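Extracellular solute-binding protein family 5 (Brucella melitensis, PDB 4ONY) probably binds peptides or related solutes in the periplasm and delivers them to an ABC transporter for uptake. Local coordinates at residues 345-355 against 557-567. Numbering follows the deposited sequence.
Sequences FAGQYRRTQSF and YVPLYHLPYQW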
ATOM      1  N   PHE A 345      18.456 -15.965  -1.053  1.00 21.57           N
ATOM      2  CA  PHE A 345      17.172 -15.768  -0.369  1.00 21.28           C
ATOM      3  C   PHE A 345      16.483 -17.074   0.071  1.00 20.69           C
ATOM      4  O   PHE A 345      15.300 -17.073   0.376  1.00 21.17           O
ATOM      5  CB  PHE A 345      16.225 -14.959  -1.286  1.00 20.67           C
ATOM      6  CG  PHE A 345      16.805 -13.648  -1.735  1.00 20.65           C
ATOM      7  CD1 PHE A 345      17.398 -12.777  -0.819  1.00 21.12           C
ATOM      8  CD2 PHE A 345      16.779 -13.286  -3.082  1.00 20.71           C
ATOM      9  CE1 PHE A 345      17.942 -11.571  -1.223  1.00 21.10           C
ATOM     10  CE2 PHE A 345      17.300 -12.057  -3.490  1.00 20.18           C
ATOM     11  CZ  PHE A 345      17.879 -11.203  -2.565  1.00 20.41           C
ATOM     12  N   ALA A 346      17.245 -18.158   0.121  1.00 20.21           N
ATOM     13  CA  ALA A 346      16.781 -19.451   0.637  1.00 20.33           C
ATOM     14  C   ALA A 346      15.486 -19.903  -0.053  1.00 19.81           C
ATOM     15  O   ALA A 346      14.651 -20.564   0.558  1.00 19.07           O
ATOM     16  CB  ALA A 346      16.603 -19.390   2.159  1.00 20.62           C
ATOM     17  N   GLY A 347      15.303 -19.502  -1.317  1.00 18.94           N
ATOM     18  CA  GLY A 347      14.143 -19.918  -2.075  1.00 18.40           C
ATOM     19  C   GLY A 347      12.826 -19.294  -1.662  1.00 18.17           C
ATOM     20  O   GLY A 347      11.786 -19.706  -2.153  1.00 18.02           O
ATOM     21  N   GLN A 348      12.842 -18.279  -0.823  1.00 18.22           N
ATOM     22  CA  GLN A 348      11.570 -17.799  -0.227  1.00 18.88           C
ATOM     23  C   GLN A 348      10.772 -16.857  -1.086  1.00 18.07           C
ATOM     24  O   GLN A 348       9.542 -16.718  -0.872  1.00 17.55           O
ATOM     25  CB  GLN A 348      11.811 -17.061   1.086  1.00 19.51           C
ATOM     26  CG  GLN A 348      12.389 -17.918   2.173  1.00 21.08           C
ATOM     27  CD  GLN A 348      11.469 -19.061   2.518  1.00 22.42           C
ATOM     28  OE1 GLN A 348      10.317 -18.879   2.823  1.00 21.52           O
ATOM     29  NE2 GLN A 348      11.971 -20.257   2.361  1.00 25.01           N
ATOM     30  N   TYR A 349      11.429 -16.225  -2.062  1.00 16.98           N
ATOM     31  CA  TYR A 349      10.741 -15.268  -2.895  1.00 16.48           C
ATOM     32  C   TYR A 349      10.074 -15.925  -4.118  1.00 16.95           C
ATOM     33  O   TYR A 349      10.361 -17.075  -4.482  1.00 16.75           O
ATOM     34  CB  TYR A 349      11.686 -14.169  -3.378  1.00 16.43           C
ATOM     35  CG  TYR A 349      12.110 -13.131  -2.378  1.00 16.75           C
ATOM     36  CD1 TYR A 349      11.207 -12.261  -1.840  1.00 17.37           C
ATOM     37  CD2 TYR A 349      13.434 -12.980  -2.025  1.00 17.70           C
ATOM     38  CE1 TYR A 349      11.571 -11.283  -0.934  1.00 17.76           C
ATOM     39  CE2 TYR A 349      13.825 -12.011  -1.138  1.00 18.05           C
ATOM     40  CZ  TYR A 349      12.886 -11.172  -0.596  1.00 18.14           C
ATOM     41  OH  TYR A 349      13.282 -10.229   0.268  1.00 18.92           O
ATOM     42  N   ARG A 350       9.163 -15.181  -4.719  1.00 17.12           N
ATOM     43  CA  ARG A 350       8.561 -15.509  -5.971  1.00 18.59           C
ATOM     44  C   ARG A 350       8.785 -14.339  -6.891  1.00 16.18           C
ATOM     45  O   ARG A 350       8.767 -13.160  -6.475  1.00 15.13           O
ATOM     46  CB  ARG A 350       7.039 -15.787  -5.812  1.00 22.78           C
ATOM     47  CG  ARG A 350       6.539 -17.070  -6.505  1.00 29.63           C
ATOM     48  CD  ARG A 350       6.420 -18.354  -5.606  1.00 35.00           C
ATOM     49  NE  ARG A 350       7.666 -18.697  -4.880  1.00 41.24           N
ATOM     50  CZ  ARG A 350       7.865 -19.761  -4.073  1.00 43.13           C
ATOM     51  NH1 ARG A 350       9.024 -19.911  -3.439  1.00 40.32           N
ATOM     52  NH2 ARG A 350       6.920 -20.668  -3.870  1.00 49.28           N
ATOM     53  N   ARG A 351       8.925 -14.652  -8.172  1.00 14.95           N
ATOM     54  CA  ARG A 351       9.207 -13.632  -9.165  1.00 13.91           C
ATOM     55  C   ARG A 351       8.010 -12.685  -9.320  1.00 13.60           C
ATOM     56  O   ARG A 351       6.873 -13.124  -9.421  1.00 14.14           O
ATOM     57  CB  ARG A 351       9.479 -14.280 -10.540  1.00 13.45           C
ATOM     58  CG  ARG A 351      10.020 -13.276 -11.572  1.00 13.06           C
ATOM     59  CD  ARG A 351      11.446 -12.821 -11.270  1.00 13.20           C
ATOM     60  NE  ARG A 351      11.866 -11.635 -12.032  1.00 13.26           N
ATOM     61  CZ  ARG A 351      12.572 -11.650 -13.190  1.00 13.15           C
ATOM     62  NH1 ARG A 351      12.944 -12.777 -13.766  1.00 13.21           N
ATOM     63  NH2 ARG A 351      12.918 -10.506 -13.750  1.00 12.77           N
ATOM     64  N   THR A 352       8.277 -11.395  -9.374  1.00 13.11           N
ATOM     65  CA  THR A 352       7.236 -10.407  -9.637  1.00 12.79           C
ATOM     66  C   THR A 352       7.184 -10.217 -11.152  1.00 12.69           C
ATOM     67  O   THR A 352       8.212 -10.072 -11.808  1.00 12.65           O
ATOM     68  CB  THR A 352       7.575  -9.071  -8.944  1.00 12.73           C
ATOM     69  OG1 THR A 352       7.556  -9.236  -7.512  1.00 12.50           O
ATOM     70  CG2 THR A 352       6.586  -8.010  -9.355  1.00 12.32           C
ATOM     71  N   GLN A 353       5.993 -10.207 -11.701  1.00 12.78           N
ATOM     72  CA  GLN A 353       5.805 -10.045 -13.139  1.00 13.20           C
ATOM     73  C   GLN A 353       4.937  -8.804 -13.544  1.00 12.46           C
ATOM     74  O   GLN A 353       5.120  -8.302 -14.602  1.00 12.00           O
ATOM     75  CB  GLN A 353       5.116 -11.292 -13.705  1.00 14.44           C
ATOM     76  CG  GLN A 353       5.785 -12.611 -13.363  1.00 15.96           C
ATOM     77  CD  GLN A 353       5.090 -13.761 -14.046  1.00 17.32           C
ATOM     78  OE1 GLN A 353       5.148 -13.929 -15.234  1.00 17.31           O
ATOM     79  NE2 GLN A 353       4.329 -14.486 -13.286  1.00 21.74           N
ATOM     80  N   SER A 354       3.983  -8.409 -12.709  1.00 12.01           N
ATOM     81  CA  SER A 354       2.997  -7.370 -13.003  1.00 11.59           C
ATOM     82  C   SER A 354       3.162  -6.216 -12.008  1.00 11.37           C
ATOM     83  O   SER A 354       3.583  -6.449 -10.869  1.00 11.08           O
ATOM     84  CB  SER A 354       1.605  -7.965 -12.790  1.00 11.41           C
ATOM     85  OG  SER A 354       0.545  -7.007 -12.844  1.00 11.33           O
ATOM     86  N   PHE A 355       2.726  -5.036 -12.422  1.00 11.26           N
ATOM     87  CA  PHE A 355       2.618  -3.903 -11.520  1.00 11.93           C
ATOM     88  C   PHE A 355       1.408  -4.020 -10.580  1.00 11.96           C
ATOM     89  O   PHE A 355       1.279  -3.203  -9.694  1.00 12.24           O
ATOM     90  CB  PHE A 355       2.589  -2.606 -12.331  1.00 11.86           C
ATOM     91  CG  PHE A 355       3.893  -2.325 -13.039  1.00 12.01           C
ATOM     92  CD1 PHE A 355       4.880  -1.643 -12.407  1.00 12.22           C
ATOM     93  CD2 PHE A 355       4.123  -2.786 -14.299  1.00 12.75           C
ATOM     94  CE1 PHE A 355       6.073  -1.391 -13.022  1.00 12.67           C
ATOM     95  CE2 PHE A 355       5.328  -2.560 -14.938  1.00 12.41           C
ATOM     96  CZ  PHE A 355       6.300  -1.845 -14.302  1.00 12.32           C
ATOM     97  N   TYR A 557      10.787  -1.071 -15.895  1.00 12.27           N
ATOM     98  CA  TYR A 557      11.340  -1.766 -14.760  1.00 12.63           C
ATOM     99  C   TYR A 557      11.805  -3.145 -15.207  1.00 13.26           C
ATOM    100  O   TYR A 557      11.259  -3.714 -16.167  1.00 14.83           O
ATOM    101  CB  TYR A 557      10.292  -1.956 -13.666  1.00 12.71           C
ATOM    102  CG  TYR A 557       9.986  -0.753 -12.781  1.00 13.23           C
ATOM    103  CD1 TYR A 557       9.700   0.477 -13.316  1.00 13.70           C
ATOM    104  CD2 TYR A 557       9.968  -0.868 -11.409  1.00 13.70           C
ATOM    105  CE1 TYR A 557       9.378   1.550 -12.502  1.00 14.87           C
ATOM    106  CE2 TYR A 557       9.668   0.205 -10.606  1.00 14.52           C
ATOM    107  CZ  TYR A 557       9.373   1.400 -11.161  1.00 14.80           C
ATOM    108  OH  TYR A 557       9.088   2.471 -10.388  1.00 17.73           O
ATOM    109  N   VAL A 558      12.837  -3.674 -14.549  1.00 12.47           N
ATOM    110  CA  VAL A 558      13.137  -5.102 -14.573  1.00 12.31           C
ATOM    111  C   VAL A 558      12.512  -5.591 -13.261  1.00 12.14           C
ATOM    112  O   VAL A 558      13.034  -5.332 -12.186  1.00 11.58           O
ATOM    113  CB  VAL A 558      14.630  -5.404 -14.526  1.00 12.66           C
ATOM    114  CG1 VAL A 558      14.876  -6.901 -14.604  1.00 13.00           C
ATOM    115  CG2 VAL A 558      15.367  -4.656 -15.648  1.00 13.30           C
ATOM    116  N   PRO A 559      11.369  -6.257 -13.347  1.00 12.13           N
ATOM    117  CA  PRO A 559      10.655  -6.618 -12.123  1.00 12.32           C
ATOM    118  C   PRO A 559      11.441  -7.690 -11.352  1.00 12.80           C
ATOM    119  O   PRO A 559      11.960  -8.647 -11.953  1.00 12.89           O
ATOM    120  CB  PRO A 559       9.312  -7.110 -12.659  1.00 12.34           C
ATOM    121  CG  PRO A 559       9.626  -7.703 -14.007  1.00 12.58           C
ATOM    122  CD  PRO A 559      10.742  -6.826 -14.559  1.00 12.34           C
ATOM    123  N   LEU A 560      11.508  -7.559 -10.024  1.00 12.84           N
ATOM    124  CA  LEU A 560      12.312  -8.460  -9.217  1.00 12.79           C
ATOM    125  C   LEU A 560      11.426  -9.490  -8.544  1.00 13.05           C
ATOM    126  O   LEU A 560      11.023 -10.444  -9.209  1.00 13.02           O
ATOM    127  CB  LEU A 560      13.180  -7.657  -8.243  1.00 13.23           C
ATOM    128  CG  LEU A 560      14.304  -6.863  -8.921  1.00 13.33           C
ATOM    129  CD1 LEU A 560      15.092  -5.948  -7.973  1.00 13.31           C
ATOM    130  CD2 LEU A 560      15.242  -7.806  -9.645  1.00 13.99           C
ATOM    131  N   TYR A 561      11.075  -9.301  -7.266  1.00 12.93           N
ATOM    132  CA  TYR A 561      10.481 -10.352  -6.489  1.00 13.90           C
ATOM    133  C   TYR A 561       9.774  -9.830  -5.249  1.00 14.19           C
ATOM    134  O   TYR A 561       9.949  -8.676  -4.836  1.00 14.52           O
ATOM    135  CB  TYR A 561      11.560 -11.383  -6.093  1.00 14.96           C
ATOM    136  CG  TYR A 561      12.816 -10.709  -5.586  1.00 15.67           C
ATOM    137  CD1 TYR A 561      12.853 -10.109  -4.332  1.00 16.26           C
ATOM    138  CD2 TYR A 561      13.919 -10.631  -6.374  1.00 15.57           C
ATOM    139  CE1 TYR A 561      13.990  -9.452  -3.886  1.00 17.42           C
ATOM    140  CE2 TYR A 561      15.052 -10.022  -5.925  1.00 17.04           C
ATOM    141  CZ  TYR A 561      15.082  -9.427  -4.693  1.00 17.16           C
ATOM    142  OH  TYR A 561      16.232  -8.815  -4.301  1.00 18.58           O
ATOM    143  N   HIS A 562       8.960 -10.696  -4.686  1.00 14.54           N
ATOM    144  CA  HIS A 562       8.097 -10.381  -3.563  1.00 15.06           C
ATOM    145  C   HIS A 562       7.879 -11.665  -2.789  1.00 15.60           C
ATOM    146  O   HIS A 562       8.138 -12.780  -3.311  1.00 16.14           O
ATOM    147  CB  HIS A 562       6.739  -9.854  -4.077  1.00 14.82           C
ATOM    148  CG  HIS A 562       5.939 -10.877  -4.813  1.00 14.52           C
ATOM    149  ND1 HIS A 562       6.189 -11.221  -6.129  1.00 14.77           N
ATOM    150  CD2 HIS A 562       4.936 -11.686  -4.406  1.00 15.20           C
ATOM    151  CE1 HIS A 562       5.400 -12.220  -6.490  1.00 14.74           C
ATOM    152  NE2 HIS A 562       4.617 -12.510  -5.469  1.00 15.32           N
ATOM    153  N   LEU A 563       7.353 -11.534  -1.585  1.00 16.23           N
ATOM    154  CA  LEU A 563       7.053 -12.696  -0.755  1.00 16.94           C
ATOM    155  C   LEU A 563       5.647 -13.167  -1.073  1.00 16.82           C
ATOM    156  O   LEU A 563       4.749 -12.414  -0.972  1.00 17.15           O
ATOM    157  CB  LEU A 563       7.162 -12.308   0.735  1.00 18.25           C
ATOM    158  CG  LEU A 563       8.594 -12.107   1.224  1.00 18.73           C
ATOM    159  CD1 LEU A 563       8.575 -11.688   2.670  1.00 20.00           C
ATOM    160  CD2 LEU A 563       9.423 -13.375   1.047  1.00 19.52           C
ATOM    161  N   PRO A 564       5.449 -14.429  -1.438  1.00 17.03           N
ATOM    162  CA  PRO A 564       4.107 -14.834  -1.777  1.00 17.71           C
ATOM    163  C   PRO A 564       3.130 -15.065  -0.596  1.00 18.94           C
ATOM    164  O   PRO A 564       1.906 -15.119  -0.813  1.00 17.38           O
ATOM    165  CB  PRO A 564       4.333 -16.143  -2.517  1.00 18.11           C
ATOM    166  CG  PRO A 564       5.588 -16.706  -1.923  1.00 18.27           C
ATOM    167  CD  PRO A 564       6.428 -15.500  -1.647  1.00 17.74           C
ATOM    168  N   TYR A 565       3.650 -15.171   0.631  1.00 16.81           N
ATOM    169  CA  TYR A 565       2.799 -15.249   1.800  1.00 17.13           C
ATOM    170  C   TYR A 565       3.162 -14.156   2.797  1.00 16.17           C
ATOM    171  O   TYR A 565       4.331 -13.791   2.919  1.00 16.39           O
ATOM    172  CB  TYR A 565       2.980 -16.615   2.467  1.00 18.97           C
ATOM    173  CG  TYR A 565       2.589 -17.793   1.597  1.00 21.44           C
ATOM    174  CD1 TYR A 565       1.285 -18.256   1.588  1.00 24.48           C
ATOM    175  CD2 TYR A 565       3.511 -18.429   0.804  1.00 23.18           C
ATOM    176  CE1 TYR A 565       0.896 -19.326   0.807  1.00 27.09           C
ATOM    177  CE2 TYR A 565       3.138 -19.509  -0.019  1.00 25.90           C
ATOM    178  CZ  TYR A 565       1.817 -19.954  -0.016  1.00 27.52           C
ATOM    179  OH  TYR A 565       1.323 -21.036  -0.773  1.00 29.49           O
ATOM    180  N   GLN A 566       2.183 -13.750   3.582  1.00 14.77           N
ATOM    181  CA  GLN A 566       2.388 -12.903   4.738  1.00 14.35           C
ATOM    182  C   GLN A 566       2.762 -13.855   5.877  1.00 13.98           C
ATOM    183  O   GLN A 566       2.221 -14.974   5.975  1.00 13.33           O
ATOM    184  CB  GLN A 566       1.099 -12.220   5.162  1.00 15.17           C
ATOM    185  CG  GLN A 566       0.432 -11.314   4.124  1.00 15.82           C
ATOM    186  CD  GLN A 566      -0.841 -10.667   4.697  1.00 16.22           C
ATOM    187  OE1 GLN A 566      -1.785 -11.360   5.080  1.00 15.06           O
ATOM    188  NE2 GLN A 566      -0.854  -9.318   4.765  1.00 17.04           N
ATOM    189  N   TRP A 567       3.649 -13.385   6.730  1.00 12.60           N
ATOM    190  CA  TRP A 567       4.174 -14.194   7.790  1.00 12.63           C
ATOM    191  C   TRP A 567       3.980 -13.514   9.101  1.00 11.79           C
ATOM    192  O   TRP A 567       4.468 -12.396   9.279  1.00 11.58           O
ATOM    193  CB  TRP A 567       5.693 -14.373   7.560  1.00 13.02           C
ATOM    194  CG  TRP A 567       6.127 -15.192   6.397  1.00 13.36           C
ATOM    195  CD1 TRP A 567       5.466 -16.234   5.815  1.00 13.69           C
ATOM    196  CD2 TRP A 567       7.382 -15.110   5.758  1.00 14.04           C
ATOM    197  NE1 TRP A 567       6.209 -16.765   4.811  1.00 14.04           N
ATOM    198  CE2 TRP A 567       7.412 -16.116   4.765  1.00 14.62           C
ATOM    199  CE3 TRP A 567       8.483 -14.300   5.929  1.00 14.15           C
ATOM    200  CZ2 TRP A 567       8.526 -16.342   3.959  1.00 15.10           C
ATOM    201  CZ3 TRP A 567       9.595 -14.486   5.080  1.00 14.91           C
ATOM    202  CH2 TRP A 567       9.603 -15.497   4.115  1.00 14.97           C
TER
HETATM  203  O   HOH W   1       7.790  -6.977  -6.224  1.00 18.02           O
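Arg350 and His562 form an antiparallel hydrogen-bonded pair that adds the short strand 350-351 to the border of a six-stranded mixed sheet, in the periplasmic binding protein fold of this family. Both backbone bonds of the pair are present, Arg350 N to His562 O (3.0 Å) and His562 N to Arg350 O. On the other side of strand 557-562 lies strand 310-315, joined by backbone bonds of Val558 with Phe313 and Leu560 with Leu311.

Three rings, Phe345, Tyr349 and Tyr561, make an aromatic cluster. Tyr561 CD1 lies over the centre of the Tyr349 ring, yet the planes are inclined by 37°, so the rings meet obliquely. Tyr561 reaches this place with CG between its backbone N and carbonyl carbon (chi1 45°), and its far end meets Phe345, where CZ of Phe345 is 3.4 Å from OH of Tyr561. Leu563 CD2 touches Tyr349 CD1 and CE1, while Phe337 of helix 337-344 also packs on Tyr349.

The Arg351 side chain leaves its own strand pointing away, then bends at chi2 so that its end returns to the partner strand and grips one carbonyl oxygen side-on: NE and NH2 both bond Pro559 O, NH2 at 2.8 Å, with that oxygen in the guanidinium plane. This two-point hold limits rotation of the guanidinium. Farther along, the edge of Phe355 points at the face of Tyr557, the planes 81° apart.

Thr352 joins backbone and side-chain contacts. Its N bonds Leu560 O, and its OG1 accepts from His562 ND1 at 2.8 Å, slightly tilted from the imidazole plane. The same hydroxyl donates to a water, 2.6 Å from OG1, which in turn donates to Tyr561 O.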